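Local coordinates for protein putative alpha-L-fucosidase (Bacteroides thetaiotaomicron, PDB 3EYP) that probably hydrolyses alpha-L-fucosyl linkages as a member of glycoside hydrolase family 29, at residues N19-A24 with D280-S285. Sequence-based numbering, arbitrary orientation.
Sequences NREMIA and DIYCTS. With GOL (glycerol), chain F.
The Tyr282 ring turns its edge to Met22, and its hydroxyl faces the Glu21 carboxylate. Met22 SD lies at the edge, 4.1 Å from Tyr282 CD1 and 78° off the ring normal, a Met-aromatic contact. The two side chains cross at about a right angle. At the phenol end, water 1 and O3 of a glycerol, probably from the crystallisation liquor, lie in the ring plane. The Glu21 carboxylate is turned 68° from that plane. Tyr282 CG is anti to the backbone N (chi1 -180°), which carries the hydroxyl out from the helix toward Glu21. Glu21 OE1 stops 3.7 Å from Tyr282 OH, too far for a direct bond. Water 1 bridges the gap, donating to Glu21 OE1 at 2.6 Å and bonding to Tyr282 OH at 3.0 Å. Glycerol makes a second bridge: Tyr282 OH bonds to its O3 at 2.8 Å, and its O2 donates weakly to Glu21 OE1.

Both segments belong to the TIM-barrel-clan fucosidase domain. Glu21 leaves helix 12-20 with positive phi, just before parallel strand 22-26. Tyr282 lies near the C-terminal end of helix 275-283, which precedes strand 291-295, the neighbour of 22-26. Tyr282 also touches Ile424 of the F5/8 type C domain, so the ring sits where the two domains meet. Lys422 of that domain binds the glycerol. A leucine in place of Tyr282 would probably leave water 1 held by Glu21 without its phenol partner, and Met22 SD without its aromatic edge. At the helix end, Ser285 OG donates to Ile281 O at 2.7 Å.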
ATOM      1  N   ASN A  19       2.068   7.711  -3.590  1.00 39.39           N
ATOM      2  CA  ASN A  19       0.998   8.666  -3.795  1.00 41.34           C
ATOM      3  C   ASN A  19      -0.380   8.027  -4.013  1.00 41.87           C
ATOM      4  O   ASN A  19      -1.435   8.677  -3.880  1.00 40.87           O
ATOM      5  CB  ASN A  19       1.337   9.588  -4.972  1.00 41.69           C
ATOM      6  CG  ASN A  19       0.420  10.794  -5.025  1.00 47.79           C
ATOM      7  OD1 ASN A  19       0.093  11.404  -3.990  1.00 50.95           O
ATOM      8  ND2 ASN A  19      -0.071  11.093  -6.220  1.00 49.89           N
ATOM      9  N   ARG A  20      -0.361   6.741  -4.321  1.00 40.57           N
ATOM     10  CA  ARG A  20      -1.635   5.985  -4.536  1.00 40.58           C
ATOM     11  C   ARG A  20      -2.455   5.882  -3.231  1.00 40.26           C
ATOM     12  O   ARG A  20      -3.686   5.973  -3.167  1.00 39.46           O
ATOM     13  CB  ARG A  20      -1.355   4.572  -5.055  1.00 41.19           C
ATOM     14  CG  ARG A  20      -0.597   4.488  -6.349  1.00 41.70           C
ATOM     15  CD  ARG A  20      -0.445   3.004  -6.765  1.00 41.50           C
ATOM     16  NE  ARG A  20       0.539   2.820  -7.815  1.00 41.30           N
ATOM     17  CZ  ARG A  20       1.100   1.647  -8.124  1.00 41.09           C
ATOM     18  NH1 ARG A  20       0.784   0.531  -7.484  1.00 42.45           N
ATOM     19  NH2 ARG A  20       1.973   1.592  -9.073  1.00 39.26           N
ATOM     20  N   GLU A  21      -1.687   5.730  -2.179  1.00 41.40           N
ATOM     21  CA  GLU A  21      -2.179   5.548  -0.781  1.00 40.17           C
ATOM     22  C   GLU A  21      -2.823   4.229  -0.535  1.00 40.02           C
ATOM     23  O   GLU A  21      -2.428   3.483   0.357  1.00 38.95           O
ATOM     24  CB  GLU A  21      -3.053   6.725  -0.326  1.00 41.11           C
ATOM     25  CG  GLU A  21      -2.180   7.959  -0.205  1.00 42.89           C
ATOM     26  CD  GLU A  21      -2.827   9.175   0.424  1.00 47.90           C
ATOM     27  OE1 GLU A  21      -4.035   9.155   0.749  1.00 49.05           O
ATOM     28  OE2 GLU A  21      -2.057  10.163   0.572  1.00 50.99           O
ATOM     29  N   MET A  22      -3.759   3.896  -1.402  1.00 40.02           N
ATOM     30  CA  MET A  22      -4.481   2.604  -1.340  1.00 39.85           C
ATOM     31  C   MET A  22      -4.449   1.904  -2.706  1.00 39.88           C
ATOM     32  O   MET A  22      -4.371   2.539  -3.779  1.00 42.31           O
ATOM     33  CB  MET A  22      -5.947   2.839  -0.928  1.00 40.72           C
ATOM     34  CG  MET A  22      -6.231   3.077   0.561  1.00 40.78           C
ATOM     35  SD  MET A  22      -7.927   3.361   1.113  1.00 38.07           S
ATOM     36  CE  MET A  22      -8.550   1.716   1.204  1.00 41.73           C
ATOM     37  N   ILE A  23      -4.481   0.591  -2.664  1.00 38.93           N
ATOM     38  CA  ILE A  23      -4.518  -0.297  -3.868  1.00 39.13           C
ATOM     39  C   ILE A  23      -5.529  -1.421  -3.624  1.00 39.34           C
ATOM     40  O   ILE A  23      -5.602  -1.939  -2.503  1.00 40.62           O
ATOM     41  CB  ILE A  23      -3.137  -0.914  -4.191  1.00 38.24           C
ATOM     42  CG1 ILE A  23      -2.068   0.144  -4.265  1.00 40.81           C
ATOM     43  CG2 ILE A  23      -3.190  -1.698  -5.470  1.00 41.18           C
ATOM     44  CD1 ILE A  23      -0.599  -0.408  -4.412  1.00 40.87           C
ATOM     45  N   ALA A  24      -6.379  -1.769  -4.596  1.00 38.95           N
ATOM     46  CA  ALA A  24      -7.206  -2.978  -4.397  1.00 38.48           C
ATOM     47  C   ALA A  24      -6.536  -4.279  -4.841  1.00 37.99           C
ATOM     48  O   ALA A  24      -5.813  -4.316  -5.785  1.00 37.21           O
ATOM     49  CB  ALA A  24      -8.579  -2.838  -5.052  1.00 39.85           C
ATOM     50  N   ASP A 280      -8.777   1.691  11.466  1.00 42.67           N
ATOM     51  CA  ASP A 280      -7.622   1.320  12.265  1.00 43.31           C
ATOM     52  C   ASP A 280      -6.491   0.892  11.332  1.00 42.17           C
ATOM     53  O   ASP A 280      -5.359   1.312  11.424  1.00 39.32           O
ATOM     54  CB  ASP A 280      -7.922   0.126  13.167  1.00 43.84           C
ATOM     55  CG  ASP A 280      -8.776   0.483  14.351  1.00 48.97           C
ATOM     56  OD1 ASP A 280      -8.986   1.688  14.574  1.00 55.49           O
ATOM     57  OD2 ASP A 280      -9.179  -0.448  15.103  1.00 52.08           O
ATOM     58  N   ILE A 281      -6.852   0.006  10.440  1.00 41.46           N
ATOM     59  CA  ILE A 281      -5.894  -0.493   9.452  1.00 40.40           C
ATOM     60  C   ILE A 281      -5.303   0.594   8.576  1.00 40.79           C
ATOM     61  O   ILE A 281      -4.074   0.671   8.373  1.00 41.79           O
ATOM     62  CB  ILE A 281      -6.521  -1.628   8.581  1.00 40.34           C
ATOM     63  CG1 ILE A 281      -6.680  -2.871   9.445  1.00 40.17           C
ATOM     64  CG2 ILE A 281      -5.666  -1.935   7.373  1.00 36.83           C
ATOM     65  CD1 ILE A 281      -7.593  -4.001   8.812  1.00 41.34           C
ATOM     66  N   TYR A 282      -6.173   1.459   8.089  1.00 40.44           N
ATOM     67  CA  TYR A 282      -5.752   2.611   7.301  1.00 40.70           C
ATOM     68  C   TYR A 282      -4.658   3.376   8.099  1.00 42.05           C
ATOM     69  O   TYR A 282      -3.604   3.790   7.583  1.00 41.38           O
ATOM     70  CB  TYR A 282      -6.950   3.544   7.002  1.00 40.98           C
ATOM     71  CG  TYR A 282      -6.587   4.774   6.170  1.00 41.57           C
ATOM     72  CD1 TYR A 282      -6.554   4.728   4.774  1.00 44.40           C
ATOM     73  CD2 TYR A 282      -6.249   5.979   6.792  1.00 43.04           C
ATOM     74  CE1 TYR A 282      -6.177   5.846   4.028  1.00 44.25           C
ATOM     75  CE2 TYR A 282      -5.877   7.100   6.064  1.00 42.88           C
ATOM     76  CZ  TYR A 282      -5.849   7.032   4.692  1.00 44.49           C
ATOM     77  OH  TYR A 282      -5.544   8.142   3.965  1.00 45.02           O
ATOM     78  N   CYS A 283      -4.920   3.553   9.385  1.00 42.67           N
ATOM     79  CA  CYS A 283      -4.013   4.383  10.219  1.00 41.36           C
ATOM     80  C   CYS A 283      -2.688   3.701  10.504  1.00 40.33           C
ATOM     81  O   CYS A 283      -1.637   4.338  10.684  1.00 40.69           O
ATOM     82  CB  CYS A 283      -4.713   4.809  11.516  1.00 42.78           C
ATOM     83  SG  CYS A 283      -5.963   6.121  11.269  1.00 43.41           S
ATOM     84  N   THR A 284      -2.722   2.396  10.464  1.00 39.11           N
ATOM     85  CA  THR A 284      -1.519   1.564  10.683  1.00 39.05           C
ATOM     86  C   THR A 284      -0.886   1.067   9.422  1.00 37.97           C
ATOM     87  O   THR A 284      -0.013   0.227   9.463  1.00 37.93           O
ATOM     88  CB  THR A 284      -1.779   0.374  11.674  1.00 38.05           C
ATOM     89  OG1 THR A 284      -2.753  -0.518  11.099  1.00 38.88           O
ATOM     90  CG2 THR A 284      -2.283   0.899  12.984  1.00 40.54           C
ATOM     91  N   SER A 285      -1.259   1.702   8.313  1.00 39.30           N
ATOM     92  CA  SER A 285      -0.634   1.465   7.007  1.00 39.35           C
ATOM     93  C   SER A 285      -0.337   2.764   6.299  1.00 40.01           C
ATOM     94  O   SER A 285       0.781   3.265   6.309  1.00 40.41           O
ATOM     95  CB  SER A 285      -1.536   0.572   6.079  1.00 39.95           C
ATOM     96  OG  SER A 285      -2.860   1.108   5.964  1.00 39.31           O
TER
HETATM   97  C1  GOL F   6      -6.634  12.949   2.860  1.00 73.84           C
HETATM   98  O1  GOL F   6      -7.190  12.028   1.948  1.00 76.27           O
HETATM   99  C2  GOL F   6      -5.339  12.341   3.343  1.00 71.18           C
HETATM  100  O2  GOL F   6      -4.690  11.715   2.239  1.00 74.40           O
HETATM  101  C3  GOL F   6      -5.734  11.313   4.384  1.00 67.88           C
HETATM  102  O3  GOL F   6      -4.594  10.652   4.867  1.00 63.79           O
HETATM  103  O   HOH W   1      -6.108   7.678   1.105  1.00 50.41           O